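Local coordinates for protein aspartate carbamoyltransferase (Leishmania major, PDB 7K46) that probably catalyses transfer of the carbamoyl group from carbamoyl phosphate to L-aspartate, an early step of pyrimidine biosynthesis, at residues M54-E60 against V109-A115; I100-D104 against A123-H129; S68-A72 against G314-M319; H114-L120 against N133-A138; I46-R52 against M73-S79. The contacts are given in a common frame with arbitrary orientation. Numbering follows the deposited sequence.

Contact 1. Residues M54-E60 against V109-A115; sequences MTPLFFE and VLVLRHA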
# COMPACT_ATOMS: atom_id res chain seq x y z
N MET A 54 -2.80 1.80 11.78
CA MET A 54 -2.92 0.35 11.76
C MET A 54 -1.79 -0.22 10.91
O MET A 54 -1.54 0.28 9.80
CB MET A 54 -4.27 -0.07 11.16
CG MET A 54 -4.34 -1.55 10.70
SD MET A 54 -5.85 -1.93 9.76
CE MET A 54 -7.05 -1.94 11.09
N THR A 55 -1.13 -1.27 11.40
CA THR A 55 -0.25 -2.06 10.54
C THR A 55 -0.78 -3.49 10.43
O THR A 55 -0.81 -4.21 11.45
CB THR A 55 1.20 -2.10 11.03
OG1 THR A 55 1.73 -0.77 11.10
CG2 THR A 55 2.05 -2.91 10.05
N PRO A 56 -1.16 -3.95 9.25
CA PRO A 56 -1.42 -5.38 9.06
C PRO A 56 -0.13 -6.14 8.80
O PRO A 56 0.77 -5.67 8.11
CB PRO A 56 -2.33 -5.42 7.82
CG PRO A 56 -2.60 -3.94 7.46
CD PRO A 56 -1.45 -3.18 8.03
N LEU A 57 -0.06 -7.34 9.38
CA LEU A 57 1.09 -8.23 9.22
C LEU A 57 0.51 -9.57 8.79
O LEU A 57 0.03 -10.34 9.63
CB LEU A 57 1.91 -8.33 10.50
CG LEU A 57 3.28 -9.00 10.38
CD1 LEU A 57 4.24 -8.13 9.56
CD2 LEU A 57 3.86 -9.30 11.76
N PHE A 58 0.52 -9.84 7.49
CA PHE A 58 -0.19 -10.99 6.92
C PHE A 58 0.84 -11.96 6.36
O PHE A 58 1.51 -11.68 5.36
CB PHE A 58 -1.18 -10.55 5.84
CG PHE A 58 -2.54 -10.17 6.39
CD1 PHE A 58 -2.66 -9.25 7.42
CD2 PHE A 58 -3.70 -10.72 5.85
CE1 PHE A 58 -3.92 -8.90 7.92
CE2 PHE A 58 -4.95 -10.38 6.34
CZ PHE A 58 -5.07 -9.46 7.37
N PHE A 59 0.99 -13.10 7.04
CA PHE A 59 1.92 -14.14 6.60
C PHE A 59 1.29 -15.09 5.59
O PHE A 59 2.01 -15.88 4.97
CB PHE A 59 2.43 -14.93 7.81
CG PHE A 59 3.38 -14.16 8.68
CD1 PHE A 59 2.90 -13.27 9.63
CD2 PHE A 59 4.75 -14.32 8.54
CE1 PHE A 59 3.77 -12.55 10.43
CE2 PHE A 59 5.63 -13.60 9.35
CZ PHE A 59 5.13 -12.72 10.29
N GLU A 60 -0.02 -15.04 5.43
CA GLU A 60 -0.70 -15.74 4.36
C GLU A 60 -1.62 -14.74 3.66
O GLU A 60 -2.10 -13.79 4.28
CB GLU A 60 -1.50 -16.95 4.88
CG GLU A 60 -2.36 -16.65 6.09
CD GLU A 60 -3.17 -17.85 6.54
OE1 GLU A 60 -2.84 -18.97 6.08
OE2 GLU A 60 -4.14 -17.68 7.33
N VAL A 109 -2.56 0.02 16.36
CA VAL A 109 -3.25 -1.27 16.35
C VAL A 109 -2.57 -2.14 15.31
O VAL A 109 -2.15 -1.66 14.25
CB VAL A 109 -4.77 -1.12 16.09
CG1 VAL A 109 -5.05 -0.50 14.71
CG2 VAL A 109 -5.50 -2.47 16.25
N LEU A 110 -2.42 -3.43 15.64
CA LEU A 110 -1.84 -4.40 14.72
C LEU A 110 -2.93 -5.37 14.28
O LEU A 110 -3.88 -5.64 15.03
CB LEU A 110 -0.70 -5.18 15.39
CG LEU A 110 0.36 -4.41 16.18
CD1 LEU A 110 1.51 -5.35 16.58
CD2 LEU A 110 0.90 -3.26 15.35
N VAL A 111 -2.82 -5.88 13.05
CA VAL A 111 -3.72 -6.92 12.54
C VAL A 111 -2.85 -8.08 12.09
O VAL A 111 -2.08 -7.95 11.12
CB VAL A 111 -4.60 -6.42 11.39
CG1 VAL A 111 -5.58 -7.53 10.93
CG2 VAL A 111 -5.38 -5.15 11.78
N LEU A 112 -2.96 -9.23 12.77
CA LEU A 112 -2.10 -10.38 12.51
C LEU A 112 -2.87 -11.51 11.82
O LEU A 112 -3.90 -11.96 12.32
CB LEU A 112 -1.47 -10.92 13.81
CG LEU A 112 -0.59 -12.16 13.59
CD1 LEU A 112 0.70 -11.78 12.84
CD2 LEU A 112 -0.26 -12.85 14.92
N ARG A 113 -2.33 -11.96 10.69
CA ARG A 113 -2.83 -13.14 9.99
C ARG A 113 -1.68 -14.13 9.84
O ARG A 113 -0.73 -13.89 9.08
CB ARG A 113 -3.42 -12.76 8.63
CG ARG A 113 -3.84 -13.93 7.78
CD ARG A 113 -5.25 -14.36 8.11
NE ARG A 113 -5.69 -15.44 7.23
CZ ARG A 113 -6.95 -15.61 6.82
NH1 ARG A 113 -7.91 -14.77 7.18
NH2 ARG A 113 -7.23 -16.63 6.01
N HIS A 114 -1.76 -15.24 10.57
CA HIS A 114 -0.73 -16.27 10.57
C HIS A 114 -1.44 -17.60 10.76
O HIS A 114 -2.38 -17.69 11.54
CB HIS A 114 0.28 -16.04 11.69
CG HIS A 114 1.57 -16.80 11.54
ND1 HIS A 114 1.64 -18.17 11.62
CD2 HIS A 114 2.84 -16.37 11.33
CE1 HIS A 114 2.89 -18.56 11.46
NE2 HIS A 114 3.64 -17.48 11.28
N ALA A 115 -1.00 -18.63 10.03
CA ALA A 115 -1.68 -19.92 10.13
C ALA A 115 -1.52 -20.56 11.51
O ALA A 115 -2.39 -21.34 11.94
CB ALA A 115 -1.17 -20.88 9.05

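Contact 2. Residues I100-D104 against A123-H129; sequences IRTLD and AMSVATH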
# COMPACT_ATOMS: atom_id res chain seq x y z
N ILE A 100 7.03 -7.75 15.66
CA ILE A 100 5.94 -7.11 16.40
C ILE A 100 6.44 -5.85 17.10
O ILE A 100 5.79 -4.79 17.05
CB ILE A 100 5.32 -8.10 17.40
CG1 ILE A 100 4.64 -9.26 16.64
CG2 ILE A 100 4.34 -7.40 18.36
CD1 ILE A 100 3.46 -8.83 15.75
N ARG A 101 7.59 -5.94 17.78
CA ARG A 101 8.16 -4.75 18.42
C ARG A 101 8.39 -3.64 17.42
O ARG A 101 8.22 -2.45 17.73
CB ARG A 101 9.48 -5.10 19.12
CG ARG A 101 9.43 -6.30 20.05
CD ARG A 101 9.80 -5.89 21.44
NE ARG A 101 10.12 -7.01 22.32
CZ ARG A 101 10.10 -6.91 23.63
NH1 ARG A 101 9.72 -5.79 24.23
NH2 ARG A 101 10.46 -7.96 24.37
N THR A 102 8.83 -4.00 16.21
CA THR A 102 9.03 -3.00 15.17
C THR A 102 7.71 -2.30 14.83
O THR A 102 7.66 -1.07 14.74
CB THR A 102 9.66 -3.67 13.94
OG1 THR A 102 10.92 -4.24 14.31
CG2 THR A 102 9.89 -2.65 12.81
N LEU A 103 6.63 -3.07 14.68
CA LEU A 103 5.32 -2.47 14.41
C LEU A 103 4.87 -1.57 15.56
O LEU A 103 4.30 -0.50 15.34
CB LEU A 103 4.28 -3.56 14.16
CG LEU A 103 4.08 -4.06 12.73
CD1 LEU A 103 5.38 -4.62 12.15
CD2 LEU A 103 2.96 -5.11 12.67
N ASP A 104 5.11 -2.00 16.81
CA ASP A 104 4.69 -1.21 17.97
C ASP A 104 5.44 0.11 18.09
O ASP A 104 5.01 0.99 18.85
CB ASP A 104 4.91 -1.98 19.28
CG ASP A 104 3.78 -2.92 19.61
OD1 ASP A 104 2.61 -2.64 19.27
OD2 ASP A 104 4.07 -3.95 20.25
N ALA A 123 3.14 -13.11 19.48
CA ALA A 123 2.92 -11.69 19.23
C ALA A 123 2.37 -11.00 20.47
O ALA A 123 2.87 -9.94 20.88
CB ALA A 123 1.99 -11.50 18.03
N MET A 124 1.34 -11.58 21.08
CA MET A 124 0.77 -10.97 22.28
C MET A 124 1.73 -11.01 23.46
O MET A 124 1.58 -10.21 24.38
CB MET A 124 -0.56 -11.64 22.62
CG MET A 124 -1.65 -11.30 21.59
SD MET A 124 -3.30 -11.79 22.10
CE MET A 124 -3.02 -13.51 22.52
N SER A 125 2.73 -11.90 23.44
CA SER A 125 3.69 -11.96 24.54
C SER A 125 4.57 -10.71 24.61
O SER A 125 5.16 -10.45 25.67
CB SER A 125 4.57 -13.21 24.42
OG SER A 125 5.68 -13.02 23.55
N VAL A 126 4.70 -9.95 23.52
CA VAL A 126 5.53 -8.75 23.51
C VAL A 126 4.79 -7.50 23.06
O VAL A 126 5.29 -6.39 23.28
CB VAL A 126 6.78 -8.96 22.63
CG1 VAL A 126 7.65 -10.11 23.15
CG2 VAL A 126 6.40 -9.15 21.15
N ALA A 127 3.62 -7.61 22.42
CA ALA A 127 2.98 -6.42 21.86
C ALA A 127 2.57 -5.44 22.96
O ALA A 127 2.16 -5.84 24.05
CB ALA A 127 1.75 -6.82 21.05
N THR A 128 2.70 -4.15 22.66
CA THR A 128 2.22 -3.12 23.57
C THR A 128 0.97 -2.42 23.06
O THR A 128 0.42 -1.58 23.77
CB THR A 128 3.31 -2.06 23.83
OG1 THR A 128 3.65 -1.42 22.60
CG2 THR A 128 4.57 -2.72 24.42
N HIS A 129 0.51 -2.73 21.85
CA HIS A 129 -0.73 -2.21 21.32
C HIS A 129 -1.66 -3.38 21.02
O HIS A 129 -1.20 -4.52 20.91
CB HIS A 129 -0.49 -1.36 20.06
CG HIS A 129 0.33 -0.13 20.31
ND1 HIS A 129 1.69 -0.09 20.10
CD2 HIS A 129 -0.02 1.08 20.81
CE1 HIS A 129 2.14 1.10 20.44
NE2 HIS A 129 1.13 1.83 20.86
O HOH W 1 6.33 -4.49 21.50

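Contact 3. Residues S68-A72 against G314-M319; sequences SFCAA and GLFMRM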
# COMPACT_ATOMS: atom_id res chain seq x y z
N SER A 68 -10.75 -5.47 4.02
CA SER A 68 -11.84 -5.07 4.91
C SER A 68 -11.31 -4.34 6.15
O SER A 68 -11.83 -3.28 6.53
CB SER A 68 -12.66 -6.29 5.31
OG SER A 68 -13.83 -5.92 6.02
N PHE A 69 -10.27 -4.90 6.79
CA PHE A 69 -9.64 -4.21 7.93
C PHE A 69 -9.10 -2.84 7.52
O PHE A 69 -9.27 -1.85 8.24
CB PHE A 69 -8.50 -5.05 8.51
CG PHE A 69 -8.94 -6.03 9.57
CD1 PHE A 69 -9.24 -5.59 10.85
CD2 PHE A 69 -9.03 -7.38 9.28
CE1 PHE A 69 -9.66 -6.49 11.85
CE2 PHE A 69 -9.44 -8.29 10.26
CZ PHE A 69 -9.75 -7.84 11.55
N CYS A 70 -8.43 -2.77 6.37
CA CYS A 70 -7.87 -1.50 5.92
C CYS A 70 -8.96 -0.49 5.60
O CYS A 70 -8.86 0.69 5.98
CB CYS A 70 -6.98 -1.71 4.69
SG CYS A 70 -5.52 -2.68 5.12
N ALA A 71 -10.01 -0.92 4.91
CA ALA A 71 -11.10 -0.00 4.59
C ALA A 71 -11.82 0.47 5.85
O ALA A 71 -12.19 1.64 5.96
CB ALA A 71 -12.09 -0.67 3.63
N ALA A 72 -12.04 -0.45 6.79
CA ALA A 72 -12.65 -0.08 8.07
C ALA A 72 -11.84 1.00 8.78
O ALA A 72 -12.39 1.99 9.27
CB ALA A 72 -12.79 -1.31 8.97
N GLY A 314 -19.26 -7.28 7.16
CA GLY A 314 -17.91 -7.40 7.68
C GLY A 314 -17.20 -6.06 7.81
O GLY A 314 -16.51 -5.81 8.81
N LEU A 315 -17.36 -5.18 6.82
CA LEU A 315 -16.79 -3.84 6.92
C LEU A 315 -17.29 -3.12 8.17
O LEU A 315 -16.50 -2.57 8.95
CB LEU A 315 -17.13 -3.03 5.66
CG LEU A 315 -16.82 -1.52 5.75
CD1 LEU A 315 -15.31 -1.26 5.75
CD2 LEU A 315 -17.49 -0.76 4.59
N PHE A 316 -18.60 -3.13 8.40
CA PHE A 316 -19.12 -2.33 9.51
C PHE A 316 -18.86 -2.98 10.87
O PHE A 316 -18.65 -2.27 11.86
CB PHE A 316 -20.60 -2.04 9.26
CG PHE A 316 -20.81 -1.11 8.10
CD1 PHE A 316 -20.29 0.18 8.13
CD2 PHE A 316 -21.48 -1.53 6.96
CE1 PHE A 316 -20.45 1.04 7.05
CE2 PHE A 316 -21.64 -0.68 5.88
CZ PHE A 316 -21.12 0.61 5.93
N MET A 317 -18.83 -4.31 10.94
CA MET A 317 -18.42 -4.94 12.19
C MET A 317 -16.98 -4.60 12.53
O MET A 317 -16.65 -4.33 13.69
CB MET A 317 -18.62 -6.46 12.11
CG MET A 317 -18.12 -7.24 13.35
SD MET A 317 -18.87 -6.71 14.91
CE MET A 317 -20.59 -7.25 14.75
N ARG A 318 -16.10 -4.60 11.53
CA ARG A 318 -14.71 -4.28 11.82
C ARG A 318 -14.53 -2.81 12.19
O ARG A 318 -13.69 -2.49 13.03
CB ARG A 318 -13.84 -4.68 10.63
CG ARG A 318 -13.71 -6.20 10.51
CD ARG A 318 -12.96 -6.64 9.26
NE ARG A 318 -12.83 -8.09 9.27
CZ ARG A 318 -13.41 -8.92 8.42
NH1 ARG A 318 -14.11 -8.47 7.38
NH2 ARG A 318 -13.29 -10.23 8.60
N MET A 319 -15.35 -1.92 11.62
CA MET A 319 -15.34 -0.53 12.07
C MET A 319 -15.81 -0.41 13.52
O MET A 319 -15.20 0.31 14.32
CB MET A 319 -16.24 0.32 11.15
CG MET A 319 -15.70 0.52 9.73
SD MET A 319 -16.82 1.46 8.65
CE MET A 319 -16.80 3.09 9.41

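Contact 4. Residues H114-L120 against N133-A138; sequences HAKEEAL and NAGNGA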
# COMPACT_ATOMS: atom_id res chain seq x y z
N HIS A 114 -1.76 -15.24 10.57
CA HIS A 114 -0.73 -16.27 10.57
C HIS A 114 -1.44 -17.60 10.76
O HIS A 114 -2.38 -17.69 11.54
CB HIS A 114 0.28 -16.04 11.69
CG HIS A 114 1.57 -16.80 11.54
ND1 HIS A 114 1.64 -18.17 11.62
CD2 HIS A 114 2.84 -16.37 11.33
CE1 HIS A 114 2.89 -18.56 11.46
NE2 HIS A 114 3.64 -17.48 11.28
N ALA A 115 -1.00 -18.63 10.03
CA ALA A 115 -1.68 -19.92 10.13
C ALA A 115 -1.52 -20.56 11.51
O ALA A 115 -2.39 -21.34 11.94
CB ALA A 115 -1.17 -20.88 9.05
N LYS A 116 -0.43 -20.26 12.23
CA LYS A 116 -0.12 -20.96 13.48
C LYS A 116 -0.70 -20.20 14.67
O LYS A 116 -0.44 -19.01 14.84
CB LYS A 116 1.39 -21.11 13.65
CG LYS A 116 2.07 -21.90 12.54
CD LYS A 116 1.55 -23.32 12.49
CE LYS A 116 2.39 -24.20 11.57
NZ LYS A 116 1.91 -25.61 11.56
N GLU A 117 -1.45 -20.91 15.52
CA GLU A 117 -1.94 -20.27 16.74
C GLU A 117 -0.78 -19.82 17.63
O GLU A 117 -0.90 -18.81 18.34
CB GLU A 117 -2.88 -21.21 17.50
CG GLU A 117 -2.23 -22.49 17.98
CD GLU A 117 -3.23 -23.53 18.48
OE1 GLU A 117 -4.30 -23.14 19.00
OE2 GLU A 117 -2.94 -24.73 18.35
N GLU A 118 0.36 -20.52 17.56
CA GLU A 118 1.56 -20.11 18.29
C GLU A 118 1.99 -18.69 17.94
O GLU A 118 2.51 -17.96 18.80
CB GLU A 118 2.72 -21.07 17.99
CG GLU A 118 2.53 -22.48 18.51
CD GLU A 118 1.68 -23.36 17.61
OE1 GLU A 118 1.07 -22.85 16.65
OE2 GLU A 118 1.63 -24.58 17.87
N ALA A 119 1.80 -18.28 16.69
CA ALA A 119 2.22 -16.94 16.28
C ALA A 119 1.46 -15.86 17.04
O ALA A 119 2.05 -14.86 17.46
CB ALA A 119 2.04 -16.77 14.78
N LEU A 120 0.15 -16.04 17.21
CA LEU A 120 -0.62 -15.05 17.96
C LEU A 120 -0.15 -14.99 19.41
O LEU A 120 -0.07 -13.90 19.99
CB LEU A 120 -2.11 -15.36 17.87
CG LEU A 120 -3.08 -14.37 18.52
CD1 LEU A 120 -2.94 -12.96 17.93
CD2 LEU A 120 -4.52 -14.87 18.37
N ASN A 133 -6.78 -10.42 15.75
CA ASN A 133 -6.51 -11.69 15.10
C ASN A 133 -7.37 -11.79 13.83
O ASN A 133 -8.60 -11.84 13.91
CB ASN A 133 -6.78 -12.84 16.07
CG ASN A 133 -6.74 -14.19 15.39
OD1 ASN A 133 -6.17 -14.34 14.31
ND2 ASN A 133 -7.35 -15.19 16.03
N ALA A 134 -6.73 -11.82 12.67
CA ALA A 134 -7.42 -11.87 11.39
C ALA A 134 -7.66 -13.29 10.88
O ALA A 134 -8.07 -13.47 9.73
CB ALA A 134 -6.63 -11.07 10.34
N GLY A 135 -7.43 -14.31 11.71
CA GLY A 135 -7.71 -15.68 11.33
C GLY A 135 -6.50 -16.57 11.46
O GLY A 135 -5.39 -16.15 11.11
N ASN A 136 -6.66 -17.80 11.98
CA ASN A 136 -5.54 -18.74 12.00
C ASN A 136 -6.06 -20.15 11.77
O ASN A 136 -7.27 -20.38 11.63
CB ASN A 136 -4.72 -18.60 13.30
CG ASN A 136 -5.51 -18.91 14.57
OD1 ASN A 136 -6.44 -19.73 14.57
ND2 ASN A 136 -5.12 -18.27 15.67
N GLY A 137 -5.12 -21.10 11.71
CA GLY A 137 -5.44 -22.49 11.41
C GLY A 137 -6.10 -23.24 12.55
O GLY A 137 -6.57 -24.36 12.34
N ALA A 138 -6.13 -22.66 13.75
CA ALA A 138 -6.90 -23.22 14.86
C ALA A 138 -8.38 -22.86 14.77
O ALA A 138 -9.16 -23.29 15.63
CB ALA A 138 -6.33 -22.75 16.19
O HOH W 2 -3.56 -15.07 12.88
O HOH W 3 -2.33 -16.80 14.86

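Contact 5. Residues I46-R52 against M73-S79; sequences IDTLRGR and MMRLGGS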
# COMPACT_ATOMS: atom_id res chain seq x y z
N ILE A 46 -16.61 9.68 9.25
CA ILE A 46 -16.15 9.49 10.63
C ILE A 46 -14.65 9.78 10.67
O ILE A 46 -13.89 9.21 9.88
CB ILE A 46 -16.44 8.07 11.14
CG1 ILE A 46 -17.94 7.78 11.09
CG2 ILE A 46 -15.90 7.90 12.57
CD1 ILE A 46 -18.29 6.30 11.33
N ASP A 47 -14.24 10.65 11.59
CA ASP A 47 -12.85 11.09 11.65
C ASP A 47 -12.21 10.81 13.00
O ASP A 47 -11.12 11.32 13.29
CB ASP A 47 -12.77 12.59 11.32
CG ASP A 47 -11.45 12.99 10.71
OD1 ASP A 47 -11.01 12.30 9.75
OD2 ASP A 47 -10.84 13.99 11.17
N THR A 48 -12.87 10.00 13.83
CA THR A 48 -12.45 9.79 15.22
C THR A 48 -11.03 9.26 15.32
O THR A 48 -10.30 9.59 16.27
CB THR A 48 -13.43 8.83 15.90
OG1 THR A 48 -14.76 9.34 15.75
CG2 THR A 48 -13.11 8.69 17.38
N LEU A 49 -10.60 8.44 14.36
CA LEU A 49 -9.29 7.81 14.42
C LEU A 49 -8.25 8.54 13.59
O LEU A 49 -7.20 7.97 13.28
CB LEU A 49 -9.38 6.34 14.02
CG LEU A 49 -10.23 5.44 14.95
CD1 LEU A 49 -10.05 3.96 14.61
CD2 LEU A 49 -9.96 5.70 16.45
N ARG A 50 -8.49 9.81 13.24
CA ARG A 50 -7.48 10.61 12.55
C ARG A 50 -6.17 10.58 13.32
O ARG A 50 -6.15 10.80 14.53
CB ARG A 50 -7.97 12.05 12.40
CG ARG A 50 -7.13 12.92 11.46
CD ARG A 50 -7.58 14.38 11.51
NE ARG A 50 -7.14 15.04 12.74
CZ ARG A 50 -7.91 15.24 13.80
NH1 ARG A 50 -9.19 14.88 13.81
NH2 ARG A 50 -7.39 15.81 14.88
N GLY A 51 -5.07 10.30 12.62
CA GLY A 51 -3.78 10.26 13.27
C GLY A 51 -3.42 8.95 13.96
O GLY A 51 -2.34 8.86 14.54
N ARG A 52 -4.30 7.95 13.92
CA ARG A 52 -3.99 6.63 14.46
C ARG A 52 -3.59 5.70 13.31
O ARG A 52 -4.11 5.81 12.20
CB ARG A 52 -5.17 6.04 15.23
CG ARG A 52 -5.82 7.00 16.22
CD ARG A 52 -4.83 7.56 17.25
NE ARG A 52 -5.41 8.71 17.93
CZ ARG A 52 -4.75 9.80 18.31
NH1 ARG A 52 -3.45 9.91 18.14
NH2 ARG A 52 -5.43 10.81 18.86
N MET A 73 -10.51 0.81 8.84
CA MET A 73 -9.65 1.80 9.48
C MET A 73 -9.76 3.16 8.78
O MET A 73 -9.90 4.20 9.43
CB MET A 73 -8.21 1.29 9.48
CG MET A 73 -7.23 2.17 10.27
SD MET A 73 -7.58 2.06 12.04
CE MET A 73 -6.25 3.09 12.70
N MET A 74 -9.72 3.17 7.44
CA MET A 74 -9.73 4.45 6.74
C MET A 74 -11.09 5.15 6.81
O MET A 74 -11.15 6.39 6.83
CB MET A 74 -9.31 4.24 5.28
CG MET A 74 -7.87 3.72 5.18
SD MET A 74 -7.38 3.42 3.46
CE MET A 74 -5.79 2.61 3.70
N ARG A 75 -12.18 4.39 6.86
CA ARG A 75 -13.50 4.99 7.00
C ARG A 75 -13.79 5.48 8.42
O ARG A 75 -14.85 6.06 8.66
CB ARG A 75 -14.58 4.00 6.56
CG ARG A 75 -14.58 3.73 5.04
CD ARG A 75 -15.77 2.87 4.67
NE ARG A 75 -15.88 2.65 3.23
CZ ARG A 75 -16.47 3.49 2.39
NH1 ARG A 75 -16.98 4.65 2.81
NH2 ARG A 75 -16.54 3.17 1.10
N LEU A 76 -12.87 5.24 9.36
CA LEU A 76 -12.90 5.88 10.67
C LEU A 76 -11.96 7.07 10.74
O LEU A 76 -11.80 7.67 11.81
CB LEU A 76 -12.55 4.86 11.76
CG LEU A 76 -13.57 3.72 11.90
CD1 LEU A 76 -13.02 2.62 12.79
CD2 LEU A 76 -14.92 4.23 12.43
N GLY A 77 -11.32 7.43 9.62
CA GLY A 77 -10.34 8.49 9.58
C GLY A 77 -8.92 8.06 9.87
O GLY A 77 -8.01 8.90 9.82
N GLY A 78 -8.68 6.77 10.15
CA GLY A 78 -7.35 6.31 10.50
C GLY A 78 -6.46 6.07 9.30
O GLY A 78 -6.90 6.12 8.15
N SER A 79 -5.19 5.80 9.59
CA SER A 79 -4.15 5.55 8.60
C SER A 79 -3.75 4.08 8.62
O SER A 79 -3.86 3.41 9.65
CB SER A 79 -2.91 6.41 8.88
OG SER A 79 -3.22 7.79 8.80
O HOH W 4 -15.63 8.09 6.88
O HOH W 5 -5.14 9.29 9.88

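Contact 1. Residues M54-E60 against V109-A115
Strands 54-58 and 109-113 run side by side in parallel, their axes 4.7 Å apart at closest and 14° from aligned. Val-109 opens the ladder: its O accepts from Thr-55 N (3.1 Å), and its CG1 touches Met-54 CB at 3.7 Å. Leu-110 lies beside Thr-55 on the opposite face of the sheet, where Leu-103 of helix 96-104 packs on both. Val-111 bonds on both backbone atoms: its N donates to Thr-55 O (3.1 Å) and its O accepts from Leu-57 N (2.7 Å). Its methyls fill the space between Met-54 and Phe-58, with CG2 3.7 Å from Met-54 CE and CG1 3.7 Å from Phe-58 CE1. Leu-112 CD1 meets Leu-57 CD2 (4.2 Å) and Phe-59 CE1 (4.0 Å). Arg-113 N donates to Leu-57 O (3.1 Å), and Arg-113 O takes Phe-59 N (2.8 Å), carrying the ladder one residue past strand 54-58. Arg-113 CB sits over the face of the Phe-58 ring in a CH-pi contact, 3.5 Å from its centroid, while Arg-113 NE forms a salt bridge with Glu-60 OE2 (2.7 Å); its NH1 bonds Ala-134 O. The His-114 ring meets that of Phe-59 obliquely, centroids 4.8 Å apart. Helices 63-74 and 96-104 flank the pair on opposite faces, as in the parallel alpha/beta carbamoyl-phosphate-binding domain of transcarbamoylases.

Contact 2. Residues I100-D104 against A123-H129
In this alpha/beta domain, helices 96-104 and 117-126 lie on the same face of the parallel sheet, where Ile-100 rests on Leu-57 and Leu-110, and Ala-123 on Leu-112. This contact joins the ends of the two helices and the turn that leads from the second towards strand 131-133. Next to the sheet it is apolar: Ile-100 CG1 touches Ala-123 CB (3.7 Å), and Ile-100 CG2 meets Val-126 CG2 (3.9 Å) and Ala-127 CB (3.8 Å). Farther out, Val-126 CG1 lies over one face of the Arg-101 guanidinium, 3.7 Å from NH2; Arg-101 also packs on Phe-308 of the second subunit. At the other end a buried carboxylate ties down the turn. Asp-104 OD2 accepts from Thr-128 N (2.8 Å) and from water 1 (2.6 Å), which also donates to Val-126 O (2.8 Å). Asp-104 OD1 receives a weak bond from His-129 N (3.3 Å) and a shorter, straighter one from the imidazole at His-129 ND1, at 2.8 Å and 156°.

Contact 3. Residues S68-A72 against G314-M319
At the centre of this buried helix pair, Ala-72 CB packs against Met-319 CG (3.5 Å) and Arg-318 CB (3.9 Å), and Leu-315 CD1 lies 3.9 Å from Ala-71 CB and 3.5 Å from Ala-72 N. The small alanines let the backbones draw close: Ala-72 CA and Met-319 CA are 4.8 Å apart, and the short axes approach to 8.6 Å, crossing at -59°. Farther out, the extended Arg-318 side chain runs across a face of the Phe-69 ring, its CD almost on the ring normal 3.9 Å from the centroid, a CH-pi contact, with NE 3.5 Å from Phe-69 CE2. At the polar edge, Arg-318 NH1 gives a weak hydrogen bond to Ser-68 OG (2.9 Å), while Arg-318 NH2 bonds Thr-143 OG1 of helix 142-156. Tyr-106 of the third subunit packs on Ala-71 and Leu-315. Segment 314-319 lies in the Asp/Orn-binding part of the chain and 68-72 in the carbamoyl-phosphate-binding part; this return of the C-terminal helix to the N-terminal domain is a hallmark of the transcarbamoylase fold.

Contact 4. Residues H114-L120 against N133-A138
Coming off strand 109-113, His-114 reaches the loop 133-138 partly through solvent: its N donates to water 2 (2.9 Å), which in turn lies 3.1 Å from Asn-133 OD1 and 2.8 Å from Gly-135 O. His-114 O packs on Asn-136 CB at 3.1 Å, and His-114 ND1 accepts from Lys-116 N (3.0 Å). Ala-115 supplies the direct link, its O taking Gly-137 N at 2.8 Å. A side chain at Gly-137 would collide with that same carbonyl. Both segments belong to a beta-alpha-beta unit, at the ends where strands 109-113 and 131-133 run out, with helix 117-126 connecting them; an Asx turn, with Asn-133 OD1 accepting from Gly-135 N (2.9 Å), bends the chain as it leaves the second strand. Lys-116 O lies 2.9 Å from water 3, which accepts from Asn-136 ND2 (3.3 Å). Glu-117, near the start of the helix, is exposed, and its OE1 is 3.5 Å from Ala-138 CB. Leu-120 points toward the 133-138 loop and sets CD2 against Asn-133 ND2 (3.7 Å), an amide that bonds Ala-16 O.

Contact 5. Residues I46-R52 against M73-S79
Two direct hydrogen bonds join these turns: Leu-49 N to Leu-76 O (2.9 Å) and Ser-79 N to Arg-52 O (2.8 Å). Waters satisfy other backbone atoms. Water 4 accepts from Ile-46 N (3.0 Å) and donates to Arg-75 O (2.8 Å); water 5 accepts from Gly-51 N (2.9 Å), donates to Gly-77 O (2.9 Å) and sits 2.7 Å from Ser-79 OG. Within 46-52, two overlapping beta turns, type I then type II, use Asp-47 O for Arg-50 N and Leu-49 O for Arg-52 N, both 3.0 Å. Opposite them, helix 63-74 ends in a Schellman motif: Met-73 O takes Gly-78 N (2.9 Å), Met-74 O takes Gly-77 N (3.0 Å), and Gly-77 turns with positive phi. A CB there would clash with Asp-47 and crowd Ile-46 O. The motif lies in the beta-alpha-beta crossover from strand 53-58 to strand 79-80, outermost in the sheet within this chain. Apolar packing lies alongside, with Leu-49 CD1 3.7 Å from Leu-76 CD1 and 4.0 Å from Met-73 SD, and Ile-46 CG2 3.8 Å from Leu-76 CD2. The charged side chains find partners within the segment and on neighbouring subunits. Arg-50 NH1 forms a salt bridge with Asp-47 OD2 (3.2 Å), while its NH2 bonds Thr-45 OG1 of the second subunit; Arg-52 NH2 bonds Gly-43 O of that subunit. Arg-75 NH2 salt-bridges Asp-108 OD2 and hydrogen-bonds Tyr-106 O, both of the third subunit.

How the contacts relate
Contact 3 is the fully buried one and joins the carbamoyl-phosphate-binding and Asp/Orn-binding parts of the chain through helix packing, apolar but for Arg-318 and Ser-68; the other four lie within the former and are partly buried. Contact 1, a backbone ladder, is the hub: its strands touch all the others, with contact 2 on the Leu-110 face and contact 3 on the Val-111 face. Contacts 2 and 4 share helix 117-126, apolar at its C-terminal end, with a carboxylate holding the turn that follows, and largely backbone- and water-mediated near its start. Contacts 3 and 5 share helix 63-74 and meet at Met-319 and Leu-76. Contact 5, like contact 2, reaches the second subunit; contacts 3 and 5 both reach the third.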